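Local coordinates for DUF4875 domain-containing protein (Desulfovibrio piger, PDB 4LG3) that is of unknown function but belongs to the DUF4875 family and contains a mixed beta sheet with a helix packed against it, at residues K53-R65 with P171-R183. Residues are numbered along the deposited sequence; the frame is centred on the assembly and turned at random.
With SO4 (sulfate ion), chain D.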
loop_
_atom_site.group_PDB
_atom_site.type_symbol
_atom_site.label_atom_id
_atom_site.label_comp_id
_atom_site.label_asym_id
_atom_site.label_seq_id
_atom_site.Cartn_x
_atom_site.Cartn_y
_atom_site.Cartn_z
ATOM N N LYS A 53 -4.694 -4.054 11.647
ATOM C CA LYS A 53 -5.274 -4.464 10.376
ATOM C C LYS A 53 -6.543 -3.639 10.129
ATOM O O LYS A 53 -6.787 -3.186 9.002
ATOM C CB LYS A 53 -5.612 -5.972 10.430
ATOM C CG LYS A 53 -6.093 -6.531 9.109
ATOM C CD LYS A 53 -6.507 -7.972 9.209
ATOM C CE LYS A 53 -7.052 -8.445 7.883
ATOM N NZ LYS A 53 -7.403 -9.885 7.913
ATOM N N ARG A 54 -7.333 -3.443 11.204
ATOM C CA ARG A 54 -8.575 -2.690 11.186
ATOM C C ARG A 54 -8.301 -1.227 10.802
ATOM O O ARG A 54 -9.028 -0.670 9.987
ATOM C CB ARG A 54 -9.281 -2.815 12.545
ATOM C CG ARG A 54 -10.682 -2.222 12.612
ATOM C CD ARG A 54 -11.720 -3.041 11.878
ATOM N NE ARG A 54 -13.081 -2.522 12.028
ATOM C CZ ARG A 54 -13.625 -1.588 11.250
ATOM N NH1 ARG A 54 -12.912 -1.025 10.273
ATOM N NH2 ARG A 54 -14.879 -1.200 11.451
ATOM N N GLN A 55 -7.227 -0.633 11.320
ATOM C CA GLN A 55 -6.846 0.743 11.010
ATOM C C GLN A 55 -6.367 0.877 9.560
ATOM O O GLN A 55 -6.694 1.862 8.909
ATOM C CB GLN A 55 -5.775 1.214 11.979
ATOM C CG GLN A 55 -6.355 1.591 13.335
ATOM C CD GLN A 55 -5.301 1.830 14.378
ATOM O OE1 GLN A 55 -4.168 1.360 14.276
ATOM N NE2 GLN A 55 -5.655 2.560 15.420
ATOM N N LEU A 56 -5.631 -0.129 9.049
ATOM C CA LEU A 56 -5.158 -0.156 7.670
ATOM C C LEU A 56 -6.347 -0.235 6.708
ATOM O O LEU A 56 -6.386 0.493 5.721
ATOM C CB LEU A 56 -4.168 -1.330 7.429
ATOM C CG LEU A 56 -2.825 -1.297 8.223
ATOM C CD1 LEU A 56 -2.057 -2.576 8.013
ATOM C CD2 LEU A 56 -1.973 -0.096 7.838
ATOM N N ALA A 57 -7.331 -1.093 7.019
ATOM C CA ALA A 57 -8.575 -1.252 6.256
ATOM C C ALA A 57 -9.401 0.046 6.284
ATOM O O ALA A 57 -9.815 0.518 5.231
ATOM C CB ALA A 57 -9.392 -2.411 6.813
ATOM N N ALA A 58 -9.573 0.655 7.472
ATOM C CA ALA A 58 -10.321 1.907 7.645
ATOM C C ALA A 58 -9.712 3.043 6.828
ATOM O O ALA A 58 -10.454 3.900 6.358
ATOM C CB ALA A 58 -10.375 2.300 9.108
ATOM N N THR A 59 -8.375 3.028 6.631
ATOM C CA THR A 59 -7.644 4.044 5.874
ATOM C C THR A 59 -8.013 3.963 4.377
ATOM O O THR A 59 -8.338 4.993 3.770
ATOM C CB THR A 59 -6.132 3.886 6.124
ATOM O OG1 THR A 59 -5.905 3.995 7.522
ATOM C CG2 THR A 59 -5.282 4.953 5.410
ATOM N N VAL A 60 -7.994 2.745 3.801
ATOM C CA VAL A 60 -8.301 2.545 2.387
ATOM C C VAL A 60 -9.795 2.732 2.136
ATOM O O VAL A 60 -10.151 3.293 1.098
ATOM C CB VAL A 60 -7.735 1.223 1.756
ATOM C CG1 VAL A 60 -6.198 1.280 1.657
ATOM C CG2 VAL A 60 -8.200 -0.026 2.509
ATOM N N ILE A 61 -10.658 2.327 3.103
ATOM C CA ILE A 61 -12.104 2.539 3.013
ATOM C C ILE A 61 -12.377 4.041 2.928
ATOM O O ILE A 61 -13.056 4.456 2.003
ATOM C CB ILE A 61 -12.888 1.846 4.174
ATOM C CG1 ILE A 61 -12.792 0.290 4.042
ATOM C CG2 ILE A 61 -14.373 2.283 4.208
ATOM C CD1 ILE A 61 -13.081 -0.496 5.363
ATOM N N ALA A 62 -11.813 4.850 3.845
ATOM C CA ALA A 62 -11.995 6.310 3.913
ATOM C C ALA A 62 -11.438 7.007 2.689
ATOM O O ALA A 62 -12.057 7.948 2.217
ATOM C CB ALA A 62 -11.335 6.872 5.159
ATOM N N ALA A 63 -10.275 6.553 2.164
ATOM C CA ALA A 63 -9.685 7.127 0.967
ATOM C C ALA A 63 -10.593 6.844 -0.241
ATOM O O ALA A 63 -10.872 7.767 -1.008
ATOM C CB ALA A 63 -8.295 6.562 0.754
ATOM N N ALA A 64 -11.113 5.600 -0.366
ATOM C CA ALA A 64 -12.025 5.191 -1.464
ATOM C C ALA A 64 -13.279 6.078 -1.505
ATOM O O ALA A 64 -13.611 6.603 -2.559
ATOM C CB ALA A 64 -12.415 3.721 -1.328
ATOM N N ARG A 65 -13.924 6.281 -0.356
ATOM C CA ARG A 65 -15.103 7.116 -0.169
ATOM C C ARG A 65 -14.821 8.569 -0.518
ATOM O O ARG A 65 -15.630 9.183 -1.217
ATOM C CB ARG A 65 -15.596 7.018 1.264
ATOM C CG ARG A 65 -16.136 5.653 1.606
ATOM C CD ARG A 65 -16.967 5.785 2.855
ATOM N NE ARG A 65 -17.207 4.506 3.516
ATOM C CZ ARG A 65 -18.251 3.734 3.270
ATOM N NH1 ARG A 65 -19.141 4.085 2.353
ATOM N NH2 ARG A 65 -18.413 2.604 3.933
ATOM N N PRO A 171 8.081 -8.543 4.593
ATOM C CA PRO A 171 8.057 -9.255 5.882
ATOM C C PRO A 171 6.669 -9.719 6.299
ATOM O O PRO A 171 6.558 -10.501 7.228
ATOM C CB PRO A 171 8.571 -8.204 6.885
ATOM C CG PRO A 171 8.277 -6.915 6.288
ATOM C CD PRO A 171 8.246 -7.084 4.788
ATOM N N VAL A 172 5.610 -9.181 5.674
ATOM C CA VAL A 172 4.214 -9.436 6.049
ATOM C C VAL A 172 3.346 -9.280 4.807
ATOM O O VAL A 172 3.174 -8.162 4.305
ATOM C CB VAL A 172 3.733 -8.468 7.197
ATOM C CG1 VAL A 172 2.237 -8.548 7.396
ATOM C CG2 VAL A 172 4.437 -8.735 8.525
ATOM N N PHE A 173 2.743 -10.379 4.373
ATOM C CA PHE A 173 1.835 -10.454 3.235
ATOM C C PHE A 173 0.406 -9.991 3.611
ATOM O O PHE A 173 -0.051 -10.186 4.752
ATOM C CB PHE A 173 1.796 -11.906 2.665
ATOM C CG PHE A 173 2.967 -12.226 1.760
ATOM C CD1 PHE A 173 3.169 -11.519 0.570
ATOM C CD2 PHE A 173 3.875 -13.227 2.097
ATOM C CE1 PHE A 173 4.262 -11.808 -0.260
ATOM C CE2 PHE A 173 4.978 -13.501 1.273
ATOM C CZ PHE A 173 5.166 -12.786 0.099
ATOM N N PRO A 174 -0.346 -9.444 2.635
ATOM C CA PRO A 174 -1.723 -9.016 2.935
ATOM C C PRO A 174 -2.639 -10.207 3.130
ATOM O O PRO A 174 -2.326 -11.308 2.710
ATOM C CB PRO A 174 -2.117 -8.186 1.690
ATOM C CG PRO A 174 -0.802 -7.886 0.981
ATOM C CD PRO A 174 0.012 -9.117 1.240
ATOM N N GLU A 175 -3.741 -9.980 3.812
ATOM C CA GLU A 175 -4.801 -10.964 4.036
ATOM C C GLU A 175 -6.102 -10.358 3.573
ATOM O O GLU A 175 -6.210 -9.131 3.657
ATOM C CB GLU A 175 -4.964 -11.300 5.544
ATOM C CG GLU A 175 -3.759 -11.786 6.310
ATOM C CD GLU A 175 -4.089 -12.021 7.772
ATOM O OE1 GLU A 175 -5.062 -11.409 8.269
ATOM O OE2 GLU A 175 -3.408 -12.861 8.405
ATOM N N PRO A 176 -7.167 -11.137 3.250
ATOM C CA PRO A 176 -8.466 -10.484 3.001
ATOM C C PRO A 176 -8.972 -9.816 4.290
ATOM O O PRO A 176 -8.454 -10.099 5.370
ATOM C CB PRO A 176 -9.379 -11.638 2.560
ATOM C CG PRO A 176 -8.471 -12.795 2.295
ATOM C CD PRO A 176 -7.271 -12.610 3.144
ATOM N N PHE A 177 -9.922 -8.898 4.188
ATOM C CA PHE A 177 -10.520 -8.289 5.383
ATOM C C PHE A 177 -12.032 -8.344 5.188
ATOM O O PHE A 177 -12.491 -8.386 4.031
ATOM C CB PHE A 177 -9.974 -6.898 5.752
ATOM C CG PHE A 177 -10.393 -5.698 4.933
ATOM C CD1 PHE A 177 -11.676 -5.156 5.062
ATOM C CD2 PHE A 177 -9.467 -5.019 4.149
ATOM C CE1 PHE A 177 -12.046 -4.019 4.356
ATOM C CE2 PHE A 177 -9.836 -3.881 3.430
ATOM C CZ PHE A 177 -11.125 -3.385 3.546
ATOM N N PRO A 178 -12.817 -8.468 6.281
ATOM C CA PRO A 178 -14.259 -8.687 6.112
ATOM C C PRO A 178 -15.017 -7.509 5.509
ATOM O O PRO A 178 -14.732 -6.343 5.780
ATOM C CB PRO A 178 -14.750 -8.990 7.531
ATOM C CG PRO A 178 -13.540 -9.356 8.289
ATOM C CD PRO A 178 -12.447 -8.521 7.705
ATOM N N GLN A 179 -16.004 -7.862 4.682
ATOM C CA GLN A 179 -16.933 -6.985 3.983
ATOM C C GLN A 179 -17.702 -6.077 4.977
ATOM O O GLN A 179 -17.983 -4.935 4.641
ATOM C CB GLN A 179 -17.905 -7.874 3.180
ATOM C CG GLN A 179 -18.914 -7.130 2.310
ATOM C CD GLN A 179 -18.373 -6.718 0.963
ATOM O OE1 GLN A 179 -17.455 -7.332 0.398
ATOM N NE2 GLN A 179 -19.000 -5.700 0.386
ATOM N N GLU A 180 -18.022 -6.591 6.191
ATOM C CA GLU A 180 -18.765 -5.894 7.253
ATOM C C GLU A 180 -17.990 -4.671 7.805
ATOM O O GLU A 180 -18.610 -3.757 8.355
ATOM C CB GLU A 180 -19.188 -6.855 8.396
ATOM C CG GLU A 180 -18.157 -7.905 8.806
ATOM C CD GLU A 180 -18.279 -9.301 8.198
ATOM O OE1 GLU A 180 -18.254 -9.433 6.950
ATOM O OE2 GLU A 180 -18.336 -10.277 8.984
ATOM N N TRP A 181 -16.659 -4.636 7.626
ATOM C CA TRP A 181 -15.804 -3.515 8.049
ATOM C C TRP A 181 -16.054 -2.233 7.232
ATOM O O TRP A 181 -15.676 -1.151 7.676
ATOM C CB TRP A 181 -14.320 -3.899 7.918
ATOM C CG TRP A 181 -13.804 -4.838 8.961
ATOM C CD1 TRP A 181 -14.532 -5.541 9.886
ATOM C CD2 TRP A 181 -12.432 -5.193 9.175
ATOM N NE1 TRP A 181 -13.694 -6.289 10.680
ATOM C CE2 TRP A 181 -12.398 -6.100 10.261
ATOM C CE3 TRP A 181 -11.224 -4.820 8.563
ATOM C CZ2 TRP A 181 -11.202 -6.643 10.740
ATOM C CZ3 TRP A 181 -10.042 -5.341 9.051
ATOM C CH2 TRP A 181 -10.036 -6.232 10.135
ATOM N N THR A 182 -16.628 -2.372 6.023
ATOM C CA THR A 182 -16.933 -1.295 5.077
ATOM C C THR A 182 -18.303 -0.665 5.356
ATOM O O THR A 182 -18.651 0.332 4.719
ATOM C CB THR A 182 -16.907 -1.817 3.628
ATOM O OG1 THR A 182 -18.051 -2.651 3.414
ATOM C CG2 THR A 182 -15.620 -2.561 3.279
ATOM N N ARG A 183 -19.112 -1.289 6.242
ATOM C CA ARG A 183 -20.453 -0.813 6.588
ATOM C C ARG A 183 -20.329 0.416 7.490
ATOM O O ARG A 183 -19.673 0.314 8.554
ATOM C CB ARG A 183 -21.298 -1.928 7.256
ATOM C CG ARG A 183 -21.479 -3.180 6.389
ATOM C CD ARG A 183 -22.589 -4.108 6.875
ATOM N NE ARG A 183 -22.216 -4.895 8.057
ATOM C CZ ARG A 183 -22.981 -5.835 8.611
ATOM N NH1 ARG A 183 -24.168 -6.126 8.094
ATOM N NH2 ARG A 183 -22.564 -6.490 9.687
ATOM O OXT ARG A 183 -20.793 1.502 7.072
HETATM S S SO4 D . -21.750 2.202 1.192
HETATM O O1 SO4 D . -22.054 3.222 2.205
HETATM O O2 SO4 D . -21.531 2.873 -0.091
HETATM O O3 SO4 D . -20.569 1.426 1.619
HETATM O O4 SO4 D . -22.888 1.290 1.060
#
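Arg54 lies across Trp181 where helix 53-71, packed on the mixed beta sheet, is covered along one side by the C-terminal tail, which leaves edge strand 175-176 and ends in a 3-10 turn. From CB the Arg54 chain first runs with CG anti to the backbone N, then bends at chi2 (73°), which lays its outer half over the indole. CD sits over the six-membered ring, 3.5 Å from Trp181 CE2, as a CH-pi contact; NE passes on toward CG of the indole, and CZ reaches the five-membered ring in a cation-pi stack with the planes 13° apart. NH1 and NH2 end beyond the ring, beside the Trp181 backbone O at van der Waals distance. Pro178 CD covers the other face, so the indole is held between Pro178 CD and the Arg54 side chain.

One helical turn on, Ala57 CB serves two aromatics: it meets the edge of the indole at Trp181 CE3 (3.5 Å) and stands over the centre of the Phe177 ring. Ile61 CD1 extends this apolar seam to Phe177 CE1 (3.8 Å) and Thr182 CG2. Leu116 of neighbouring strand 113-118 also touches Phe177. At the start of the helix, the extended Lys53 chain carries NZ to Glu175 OE1 in a 2.8 Å salt bridge; OE1 accepts with its anti lone pair, while the same NZ donates to Pro176 O at 2.8 Å with a C=O...N angle of 162°.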